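Local structure of multicopper oxidase (Uncultured bacterium, 4E9X) at residues M8-V13 against F26-Q31; L36-E41 against I123-Q128; P176-L181 against Y284-K289; I200-S205 against A226-V231. The protein probably oxidises substrates at a mononuclear copper centre and passes the electrons to a copper cluster that reduces dioxygen to water, as other multicopper oxidases do. All coordinates share one frame; numbering follows the deposited sequence.

Contact 1: residues M8-V13 against F26-Q31; sequences MTIEEV and FGFNGQ
I10 faces F28, and E12 faces F26, as non-hydrogen-bonded antiparallel pairs either side of the hydrogen-bonded pair E11–G27, the two short strand axes approaching to 4.6 Å at 147°. E11 N donates to G27 O and G27 N to E11 O. G27 O also accepts from G30 N, which comes from the opposite face of its plane, where the chain turns away through the type II turn G27–G30.

N29, just past the strand end, carries the pairing one step further through its side chain. Its OD1 receives T9 N at 2.8 Å, the N-H nearly straight at 170° and almost in line with the C=O, while N29 N bonds back to T9 O at 2.8 Å. An alanine here would probably leave T9 N without its acceptor and D309 without the amide that ND2 offers it. The two segments belong to strands 3-18 and 21-28 of a beta hairpin in the first cupredoxin-like domain.

On the face of I10 and F28, M8 makes a Met-aromatic contact in one of its two conformers: SD then lies 4.4 Å from the centroid of the F28 ring, oblique to it. I10 runs alongside F28, CG1 being 3.8 Å from CE1. E12 extends beside F26 and brings OE2 to the ring edge, 3.7 Å from CE1; that oxygen is hydrogen-bonded to S54 OG. Beyond it F26 stacks on Y155 and meets H57, a copper ligand, edge to face. On the other face E11 OE2 accepts from T9 OG1 at 2.7 Å.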
# COMPACT_ATOMS: atom_id res chain seq x y z
N MET A 8 -12.69 32.07 2.11
CA MET A 8 -13.19 30.76 2.51
C MET A 8 -13.57 30.82 3.98
O MET A 8 -13.00 31.62 4.73
CB MET A 8 -12.16 29.67 2.24
CG MET A 8 -12.64 28.24 2.51
SD MET A 8 -11.28 27.07 2.11
CE MET A 8 -10.47 28.21 0.96
N THR A 9 -14.55 30.04 4.40
CA THR A 9 -14.88 29.95 5.83
C THR A 9 -14.72 28.46 6.23
O THR A 9 -14.53 27.57 5.37
CB THR A 9 -16.29 30.36 6.21
OG1 THR A 9 -17.23 29.46 5.58
CG2 THR A 9 -16.56 31.80 5.69
N ILE A 10 -14.74 28.26 7.53
CA ILE A 10 -14.70 26.96 8.14
C ILE A 10 -15.96 26.86 9.01
O ILE A 10 -16.11 27.78 9.84
CB ILE A 10 -13.44 26.65 8.96
CG1 ILE A 10 -12.15 27.09 8.26
CG2 ILE A 10 -13.35 25.16 9.27
CD1 ILE A 10 -10.90 26.89 9.10
N GLU A 11 -16.79 25.87 8.83
CA GLU A 11 -18.13 25.82 9.44
C GLU A 11 -18.36 24.51 10.16
O GLU A 11 -17.87 23.46 9.70
CB GLU A 11 -19.23 25.96 8.35
CG GLU A 11 -19.04 27.23 7.52
CD GLU A 11 -19.34 28.54 8.22
OE1 GLU A 11 -19.93 28.57 9.32
OE2 GLU A 11 -18.93 29.63 7.65
N GLU A 12 -19.15 24.53 11.25
CA GLU A 12 -19.61 23.31 11.87
C GLU A 12 -20.94 22.94 11.22
O GLU A 12 -21.93 23.64 11.34
CB GLU A 12 -19.82 23.51 13.38
CG GLU A 12 -18.49 23.77 14.07
CD GLU A 12 -18.53 23.95 15.56
OE1 GLU A 12 -19.62 23.88 16.18
OE2 GLU A 12 -17.44 24.13 16.14
N VAL A 13 -20.90 21.81 10.49
CA VAL A 13 -22.10 21.30 9.85
C VAL A 13 -22.14 19.79 10.04
O VAL A 13 -21.14 19.16 10.45
CB VAL A 13 -22.17 21.65 8.33
CG1 VAL A 13 -22.22 23.15 8.12
CG2 VAL A 13 -20.98 21.06 7.56
N PHE A 26 -16.06 19.62 10.09
CA PHE A 26 -15.64 21.00 9.97
C PHE A 26 -15.47 21.30 8.48
O PHE A 26 -14.41 21.13 7.92
CB PHE A 26 -14.33 21.23 10.73
CG PHE A 26 -14.42 21.06 12.24
CD1 PHE A 26 -15.29 21.82 13.01
CD2 PHE A 26 -13.60 20.13 12.85
CE1 PHE A 26 -15.33 21.68 14.40
CE2 PHE A 26 -13.64 19.98 14.24
CZ PHE A 26 -14.49 20.78 14.99
N GLY A 27 -16.56 21.71 7.84
CA GLY A 27 -16.53 21.81 6.37
C GLY A 27 -16.05 23.16 5.93
O GLY A 27 -16.55 24.21 6.36
N PHE A 28 -15.07 23.19 5.05
CA PHE A 28 -14.71 24.41 4.34
C PHE A 28 -15.94 24.86 3.55
O PHE A 28 -16.54 24.08 2.81
CB PHE A 28 -13.51 24.14 3.44
CG PHE A 28 -12.20 23.89 4.21
CD1 PHE A 28 -11.68 24.89 5.02
CD2 PHE A 28 -11.57 22.67 4.13
CE1 PHE A 28 -10.50 24.71 5.76
CE2 PHE A 28 -10.39 22.50 4.82
CZ PHE A 28 -9.83 23.51 5.63
N ASN A 29 -16.33 26.11 3.75
CA ASN A 29 -17.56 26.69 3.20
C ASN A 29 -18.73 25.77 3.51
O ASN A 29 -19.71 25.72 2.73
CB ASN A 29 -17.43 26.96 1.70
CG ASN A 29 -16.54 28.15 1.39
OD1 ASN A 29 -15.93 28.73 2.28
ND2 ASN A 29 -16.47 28.52 0.12
N GLY A 30 -18.71 25.06 4.62
CA GLY A 30 -19.85 24.27 5.02
C GLY A 30 -20.11 23.06 4.14
O GLY A 30 -21.22 22.56 4.09
N GLN A 31 -19.06 22.53 3.47
CA GLN A 31 -19.30 21.37 2.61
C GLN A 31 -18.09 20.42 2.72
O GLN A 31 -16.98 20.86 3.06
CB GLN A 31 -19.49 21.79 1.15
CG GLN A 31 -18.35 22.68 0.58
CD GLN A 31 -18.56 22.86 -0.92
OE1 GLN A 31 -19.38 23.69 -1.34
NE2 GLN A 31 -17.83 22.09 -1.71

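Contact 2: residues L36-E41 against I123-Q128; sequences LIHVQE and IVDPKQ
H38 swings CG anti to its backbone N (chi1 -169°) and D125 turns CG anti to its carbonyl carbon (chi1 -75°), and ring and carboxylate come together on one face of the sheet. H38 NE2 donates to D125 OD1 at 2.7 Å. The oxygen lies in the ring plane, but the nitrogen stands above the carboxylate plane, and the two planes are 76° apart. On the way the ring passes I123, with CD2 3.6 Å from CG2. An alanine in place of H38 would probably leave D125 OD1 without this donor and open a gap beside I123 CG2.

Beneath these groups strands 36-40 and 119-125 run parallel, neighbours within a mixed sheet of the first cupredoxin-like domain. Backbone bonds alternate from I123 N to I37 O through to E41 N to D125 O. On the other face V39 CG2 packs on V124 CG2 at 4.0 Å.

Past the strand ends E41 is fully extended, and its OE1 accepts K127 N at 2.7 Å, nearly along the C-O axis. A water bridges the same OE1 to Q128 N. The ammonium of K127 stays apart, its NZ 5.3 Å from E41 OE2, so the carboxylate grips backbone rather than the lysine tip. D125 OD2 is hydrogen-bonded to Y305 OH, and the Y305 ring meets H38 edge to face; with that second partner, the aspartate is likely to stay ionised and to stabilise positive charge on the imidazole.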
# COMPACT_ATOMS: atom_id res chain seq x y z
N LEU A 36 -13.90 23.40 -4.75
CA LEU A 36 -12.86 23.24 -5.74
C LEU A 36 -12.16 24.58 -5.97
O LEU A 36 -12.82 25.60 -6.24
CB LEU A 36 -13.50 22.81 -7.08
CG LEU A 36 -12.59 22.90 -8.33
CD1 LEU A 36 -11.42 21.92 -8.28
CD2 LEU A 36 -13.46 22.60 -9.58
N ILE A 37 -10.83 24.60 -5.95
CA ILE A 37 -10.04 25.77 -6.35
C ILE A 37 -9.33 25.36 -7.62
O ILE A 37 -8.61 24.37 -7.64
CB ILE A 37 -9.09 26.22 -5.22
CG1 ILE A 37 -9.82 26.57 -3.95
CG2 ILE A 37 -8.21 27.35 -5.75
CD1 ILE A 37 -8.90 26.84 -2.74
N HIS A 38 -9.54 26.09 -8.68
CA HIS A 38 -9.03 25.74 -10.01
C HIS A 38 -8.33 26.98 -10.55
O HIS A 38 -8.98 28.01 -10.79
CB HIS A 38 -10.19 25.27 -10.90
CG HIS A 38 -9.74 24.64 -12.17
ND1 HIS A 38 -10.62 24.28 -13.18
CD2 HIS A 38 -8.51 24.23 -12.62
CE1 HIS A 38 -9.94 23.70 -14.17
NE2 HIS A 38 -8.68 23.66 -13.89
N VAL A 39 -7.03 26.90 -10.73
CA VAL A 39 -6.22 28.04 -11.17
C VAL A 39 -5.25 27.59 -12.24
O VAL A 39 -5.19 26.39 -12.55
CB VAL A 39 -5.49 28.69 -9.98
CG1 VAL A 39 -6.47 29.13 -8.88
CG2 VAL A 39 -4.42 27.81 -9.33
N GLN A 40 -4.52 28.56 -12.81
CA GLN A 40 -3.51 28.27 -13.82
C GLN A 40 -2.11 28.34 -13.25
O GLN A 40 -1.84 29.16 -12.34
CB GLN A 40 -3.64 29.32 -14.94
CG GLN A 40 -2.88 29.00 -16.21
CD GLN A 40 -3.36 29.91 -17.33
OE1 GLN A 40 -3.86 31.03 -17.17
NE2 GLN A 40 -3.21 29.42 -18.55
N GLU A 41 -1.22 27.50 -13.80
CA GLU A 41 0.19 27.58 -13.43
C GLU A 41 0.67 29.01 -13.52
O GLU A 41 0.44 29.76 -14.48
CB GLU A 41 0.98 26.76 -14.43
CG GLU A 41 2.47 26.70 -14.17
CD GLU A 41 3.24 25.89 -15.22
OE1 GLU A 41 2.65 25.34 -16.17
OE2 GLU A 41 4.47 25.76 -15.04
N ILE A 123 -6.69 22.36 -8.14
CA ILE A 123 -6.26 21.91 -9.47
C ILE A 123 -5.51 23.05 -10.11
O ILE A 123 -6.08 24.13 -10.30
CB ILE A 123 -7.47 21.49 -10.32
CG1 ILE A 123 -8.29 20.38 -9.62
CG2 ILE A 123 -7.00 21.10 -11.70
CD1 ILE A 123 -7.47 19.13 -9.23
N VAL A 124 -4.26 22.81 -10.47
CA VAL A 124 -3.42 23.80 -11.14
C VAL A 124 -3.24 23.35 -12.58
O VAL A 124 -2.58 22.33 -12.83
CB VAL A 124 -2.08 24.01 -10.40
CG1 VAL A 124 -1.22 25.03 -11.17
CG2 VAL A 124 -2.30 24.47 -8.95
N ASP A 125 -3.80 24.10 -13.52
CA ASP A 125 -3.63 23.71 -14.93
C ASP A 125 -2.23 23.99 -15.44
O ASP A 125 -1.80 25.16 -15.37
CB ASP A 125 -4.61 24.44 -15.84
CG ASP A 125 -6.04 23.96 -15.81
OD1 ASP A 125 -6.34 23.02 -15.04
OD2 ASP A 125 -6.87 24.54 -16.55
N PRO A 126 -1.53 23.04 -16.01
CA PRO A 126 -0.24 23.36 -16.60
C PRO A 126 -0.41 24.29 -17.80
O PRO A 126 -1.35 24.17 -18.59
CB PRO A 126 0.30 22.03 -17.12
CG PRO A 126 -0.71 20.98 -16.78
CD PRO A 126 -1.90 21.60 -16.13
N LYS A 127 0.58 25.20 -17.96
CA LYS A 127 0.59 25.94 -19.23
C LYS A 127 0.85 24.99 -20.39
O LYS A 127 0.34 25.26 -21.51
CB LYS A 127 1.65 27.00 -19.07
CG LYS A 127 1.33 28.12 -18.11
CD LYS A 127 2.58 28.97 -17.82
CE LYS A 127 2.29 30.19 -16.98
NZ LYS A 127 3.47 30.84 -16.34
N GLN A 128 1.58 23.88 -20.18
CA GLN A 128 1.72 22.89 -21.24
C GLN A 128 1.38 21.45 -20.82
O GLN A 128 2.10 20.59 -20.32
CB GLN A 128 3.15 22.92 -21.79
CG GLN A 128 3.43 24.28 -22.42
CD GLN A 128 2.75 24.56 -23.75
OE1 GLN A 128 2.05 23.73 -24.34
NE2 GLN A 128 2.96 25.77 -24.25
O HOH W 1 -3.59 26.75 -19.32
O HOH W 2 3.39 23.71 -18.15

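Contact 3: residues P176-L181 against Y284-K289; sequences PLTQPL and YVWKDK
The W286 indole has P180 and K289 over one face: P180 CD stands 3.6 Å above the ring plane, offset toward the rim, in a CH-pi contact with the six-membered ring, and K289 CE lies 3.6 Å above it on the same side. In the plane, at the edge, T178 OG1 sits 3.3 Å from CZ2; this hydroxyl is hydrogen-bonded to I270 O. Also at the edge, NE1 donates to P176 O at 3.2 Å, on a lone pair of that carbonyl. Within 284-289, the backbone N of W286 lies over the centre of the Y284 ring.

K289 leaves its backbone with CG anti to N, bends at chi2 (57°), then runs extended to NZ. There the ammonium meets two carbonyls, P176 O at 2.8 Å and T178 O at 2.9 Å, the latter almost in line with its C=O. Both segments are irregular: the loop leading into strand 181-183 of the second cupredoxin-like domain meets two beta turns of the C-terminal region, where Y284 also packs on G77 of the second subunit.

P176 O thus serves two donors, an indole N-H and a cation. The charge of K289 is met here by two carbonyl dipoles, and it would probably polarise both C=O groups.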
# COMPACT_ATOMS: atom_id res chain seq x y z
N PRO A 176 -25.34 3.36 -1.22
CA PRO A 176 -25.87 3.89 -2.49
C PRO A 176 -26.02 5.39 -2.64
O PRO A 176 -26.60 5.83 -3.63
CB PRO A 176 -27.28 3.29 -2.52
CG PRO A 176 -27.68 3.32 -1.07
CD PRO A 176 -26.40 2.87 -0.33
N LEU A 177 -25.50 6.15 -1.69
CA LEU A 177 -25.63 7.62 -1.69
C LEU A 177 -24.60 8.29 -2.57
O LEU A 177 -24.65 9.52 -2.76
CB LEU A 177 -25.59 8.20 -0.29
CG LEU A 177 -26.72 7.71 0.65
CD1 LEU A 177 -26.63 8.45 1.99
CD2 LEU A 177 -28.08 7.87 -0.02
N THR A 178 -23.66 7.55 -3.12
CA THR A 178 -22.79 8.07 -4.18
C THR A 178 -23.63 8.29 -5.43
O THR A 178 -24.83 8.05 -5.46
CB THR A 178 -21.64 7.07 -4.42
OG1 THR A 178 -22.28 5.82 -4.60
CG2 THR A 178 -20.71 6.95 -3.23
N GLN A 179 -22.98 8.75 -6.50
CA GLN A 179 -23.67 9.03 -7.78
C GLN A 179 -22.90 8.33 -8.89
O GLN A 179 -21.67 8.15 -8.79
CB GLN A 179 -23.65 10.55 -8.05
CG GLN A 179 -24.51 11.31 -7.05
CD GLN A 179 -25.96 11.33 -7.47
OE1 GLN A 179 -26.27 11.03 -8.61
NE2 GLN A 179 -26.81 11.67 -6.52
N PRO A 180 -23.59 8.01 -9.96
CA PRO A 180 -22.93 7.41 -11.11
C PRO A 180 -22.06 8.39 -11.84
O PRO A 180 -22.23 9.62 -11.80
CB PRO A 180 -24.13 7.00 -12.03
CG PRO A 180 -25.26 7.94 -11.63
CD PRO A 180 -25.05 8.16 -10.14
N LEU A 181 -21.09 7.83 -12.57
CA LEU A 181 -20.19 8.56 -13.48
C LEU A 181 -20.77 8.32 -14.87
O LEU A 181 -20.61 7.22 -15.45
CB LEU A 181 -18.76 8.05 -13.28
CG LEU A 181 -17.58 8.87 -13.77
CD1 LEU A 181 -16.25 8.29 -13.28
CD2 LEU A 181 -17.58 8.99 -15.28
N TYR A 284 -32.12 -2.66 -12.23
CA TYR A 284 -30.87 -1.90 -11.99
C TYR A 284 -30.97 -1.10 -10.71
O TYR A 284 -31.92 -0.33 -10.49
CB TYR A 284 -30.59 -0.97 -13.20
CG TYR A 284 -29.38 -0.07 -13.01
CD1 TYR A 284 -28.18 -0.61 -12.52
CD2 TYR A 284 -29.39 1.30 -13.30
CE1 TYR A 284 -27.09 0.20 -12.35
CE2 TYR A 284 -28.30 2.11 -13.12
CZ TYR A 284 -27.13 1.54 -12.63
OH TYR A 284 -26.02 2.33 -12.45
N VAL A 285 -29.95 -1.23 -9.87
CA VAL A 285 -29.98 -0.59 -8.56
C VAL A 285 -30.19 0.93 -8.63
O VAL A 285 -30.86 1.51 -7.77
CB VAL A 285 -28.71 -0.94 -7.75
CG1 VAL A 285 -27.46 -0.31 -8.38
CG2 VAL A 285 -28.76 -0.45 -6.30
N TRP A 286 -29.69 1.55 -9.67
CA TRP A 286 -29.76 3.02 -9.76
C TRP A 286 -30.72 3.47 -10.83
O TRP A 286 -30.63 4.60 -11.35
CB TRP A 286 -28.34 3.55 -9.91
CG TRP A 286 -27.67 3.93 -8.62
CD1 TRP A 286 -28.19 4.00 -7.37
CD2 TRP A 286 -26.28 4.32 -8.50
NE1 TRP A 286 -27.24 4.41 -6.42
CE2 TRP A 286 -26.06 4.60 -7.11
CE3 TRP A 286 -25.23 4.42 -9.42
CZ2 TRP A 286 -24.79 5.01 -6.65
CZ3 TRP A 286 -23.99 4.84 -8.95
CH2 TRP A 286 -23.77 5.12 -7.59
N LYS A 287 -31.71 2.65 -11.17
CA LYS A 287 -32.75 3.12 -12.10
C LYS A 287 -33.46 4.33 -11.50
O LYS A 287 -33.76 4.37 -10.31
CB LYS A 287 -33.72 1.97 -12.38
CG LYS A 287 -34.96 2.40 -13.16
CD LYS A 287 -36.00 1.30 -13.16
CE LYS A 287 -37.26 1.84 -13.81
NZ LYS A 287 -36.98 2.68 -15.02
N ASP A 288 -33.74 5.39 -12.24
CA ASP A 288 -34.40 6.53 -11.53
C ASP A 288 -33.66 7.17 -10.36
O ASP A 288 -34.18 7.85 -9.45
CB ASP A 288 -35.80 6.15 -10.99
CG ASP A 288 -36.70 5.75 -12.13
OD1 ASP A 288 -36.69 6.47 -13.15
OD2 ASP A 288 -37.42 4.73 -11.98
N LYS A 289 -32.35 7.05 -10.31
CA LYS A 289 -31.51 7.82 -9.35
C LYS A 289 -31.79 9.29 -9.39
O LYS A 289 -31.93 9.85 -10.48
CB LYS A 289 -30.08 7.55 -9.79
CG LYS A 289 -28.98 8.22 -8.97
CD LYS A 289 -29.07 7.83 -7.46
CE LYS A 289 -27.69 7.99 -6.89
NZ LYS A 289 -27.70 7.70 -5.43

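Contact 4: residues I200-S205 against A226-V231; sequences IHAMHS and ADTVLV. With CU (copper (II) ion), chain G.
H204, on strand 201-205 beside the outermost strand 228-231 of a cupredoxin-like sheet, reaches a copper ion. Its CB lies 3.7 Å from T228 OG1, and chi1 of 171° sets CG anti to the backbone N. The ring then presents ND1 to D227 O at 2.8 Å, the oxygen close to the ring plane although the nitrogen stands above the carbonyl plane. CE1 and CD2 flank the tip, where NE2 binds the copper ion at 1.8 Å; H60 of the second subunit is another ligand of that ion, so the site spans a subunit interface, as in trimeric two-domain oxidases. The bond at ND1 fixes the rotation of the ring and leaves NE2 for the metal.

D227 is a second-shell residue for both sides. Its O also accepts S205 N at 3.3 Å, and its OD1 takes T228 OG1 as well as H62 of the second subunit, itself a copper ligand; OD2 forms a salt bridge with R236 there.

Between the strands H201 pairs with V231 and M203 with V229 through two backbone bonds each. A202 CB touches T228 CG2 on the face of H204, while M203 lies with V231 on the other, its CG 4.2 Å from V231 CG2. H201 ND1 is hydrogen-bonded to D253 OD2. At the far end, where L230 packs on L230 of the third subunit, V231 O receives H201 N at 2.9 Å.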
# COMPACT_ATOMS: atom_id res chain seq x y z
N ILE A 200 -6.30 3.13 2.90
CA ILE A 200 -5.77 2.77 1.57
C ILE A 200 -6.93 2.26 0.72
O ILE A 200 -7.77 1.58 1.25
CB ILE A 200 -4.61 1.81 1.83
CG1 ILE A 200 -3.52 2.46 2.69
CG2 ILE A 200 -4.02 1.30 0.57
CD1 ILE A 200 -2.26 1.62 2.78
N HIS A 201 -6.94 2.62 -0.56
CA HIS A 201 -8.11 2.35 -1.41
C HIS A 201 -7.59 1.79 -2.74
O HIS A 201 -6.75 2.41 -3.41
CB HIS A 201 -8.86 3.67 -1.67
CG HIS A 201 -9.37 4.28 -0.40
ND1 HIS A 201 -10.57 3.92 0.15
CD2 HIS A 201 -8.81 5.18 0.44
CE1 HIS A 201 -10.73 4.60 1.31
NE2 HIS A 201 -9.67 5.38 1.48
N ALA A 202 -8.07 0.61 -3.12
CA ALA A 202 -7.58 -0.04 -4.33
C ALA A 202 -8.65 0.17 -5.41
O ALA A 202 -9.62 -0.54 -5.51
CB ALA A 202 -7.32 -1.51 -4.04
N MET A 203 -8.54 1.23 -6.19
CA MET A 203 -9.65 1.66 -7.06
C MET A 203 -9.62 0.87 -8.36
O MET A 203 -8.65 0.93 -9.13
CB MET A 203 -9.49 3.16 -7.33
CG MET A 203 -9.53 3.99 -6.04
SD MET A 203 -10.97 3.72 -4.97
CE MET A 203 -12.36 4.22 -6.00
N HIS A 204 -10.69 0.13 -8.59
CA HIS A 204 -10.79 -0.79 -9.75
C HIS A 204 -11.94 -0.39 -10.68
O HIS A 204 -13.10 -0.30 -10.21
CB HIS A 204 -11.03 -2.19 -9.23
CG HIS A 204 -11.37 -3.20 -10.27
ND1 HIS A 204 -10.64 -3.38 -11.46
CD2 HIS A 204 -12.36 -4.11 -10.32
CE1 HIS A 204 -11.23 -4.37 -12.18
NE2 HIS A 204 -12.28 -4.82 -11.49
N SER A 205 -11.62 -0.21 -11.94
CA SER A 205 -12.64 0.09 -12.95
C SER A 205 -13.04 -1.19 -13.69
O SER A 205 -12.23 -1.76 -14.43
CB SER A 205 -12.14 1.10 -13.95
OG SER A 205 -10.88 0.73 -14.50
N ALA A 226 -3.33 0.05 -15.79
CA ALA A 226 -3.75 -0.65 -14.59
C ALA A 226 -5.25 -0.86 -14.64
O ALA A 226 -5.94 0.01 -15.21
CB ALA A 226 -3.41 0.17 -13.35
N ASP A 227 -5.72 -1.94 -14.05
CA ASP A 227 -7.17 -2.00 -13.77
C ASP A 227 -7.46 -1.74 -12.30
O ASP A 227 -8.63 -1.51 -11.97
CB ASP A 227 -7.74 -3.33 -14.29
CG ASP A 227 -7.28 -4.58 -13.57
OD1 ASP A 227 -7.21 -4.64 -12.33
OD2 ASP A 227 -7.00 -5.56 -14.28
N THR A 228 -6.43 -1.69 -11.44
CA THR A 228 -6.62 -1.42 -10.00
C THR A 228 -5.48 -0.51 -9.57
O THR A 228 -4.30 -0.83 -9.72
CB THR A 228 -6.58 -2.74 -9.21
OG1 THR A 228 -7.62 -3.62 -9.68
CG2 THR A 228 -6.82 -2.53 -7.69
N VAL A 229 -5.83 0.68 -9.03
CA VAL A 229 -4.81 1.64 -8.65
C VAL A 229 -4.89 1.85 -7.14
O VAL A 229 -5.94 2.28 -6.61
CB VAL A 229 -5.09 3.00 -9.35
CG1 VAL A 229 -4.16 4.08 -8.83
CG2 VAL A 229 -4.94 2.87 -10.88
N LEU A 230 -3.80 1.57 -6.44
CA LEU A 230 -3.75 1.71 -4.99
C LEU A 230 -3.46 3.17 -4.63
O LEU A 230 -2.46 3.73 -5.09
CB LEU A 230 -2.63 0.84 -4.41
CG LEU A 230 -2.59 0.76 -2.88
CD1 LEU A 230 -3.87 0.05 -2.41
CD2 LEU A 230 -1.32 0.04 -2.40
N VAL A 231 -4.36 3.73 -3.81
CA VAL A 231 -4.23 5.13 -3.41
C VAL A 231 -4.14 5.19 -1.89
O VAL A 231 -5.02 4.67 -1.22
CB VAL A 231 -5.49 5.90 -3.88
CG1 VAL A 231 -5.38 7.38 -3.53
CG2 VAL A 231 -5.74 5.69 -5.39
CU CU G . -13.36 -6.23 -11.86

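In the fold
From the N terminus, contact 1 closes the hairpin of strands 3-18 and 21-28 across a short connection. The chain then enters strand 36-40, and contact 2 closes a much longer loop by pairing it with strand 119-125 of the same domain. In one conformer of M8, its CE packs on I37 CD1 at 4.2 Å, joining these two contacts. Both are complete before contact 3 opens, which ties the loop before strand 181-183 to the C-terminal region. Nested inside that long loop, contact 4 closes a short one by pairing strands 201-205 and 228-231; no contacts cross. Contacts 3 and 4 both reach the second subunit.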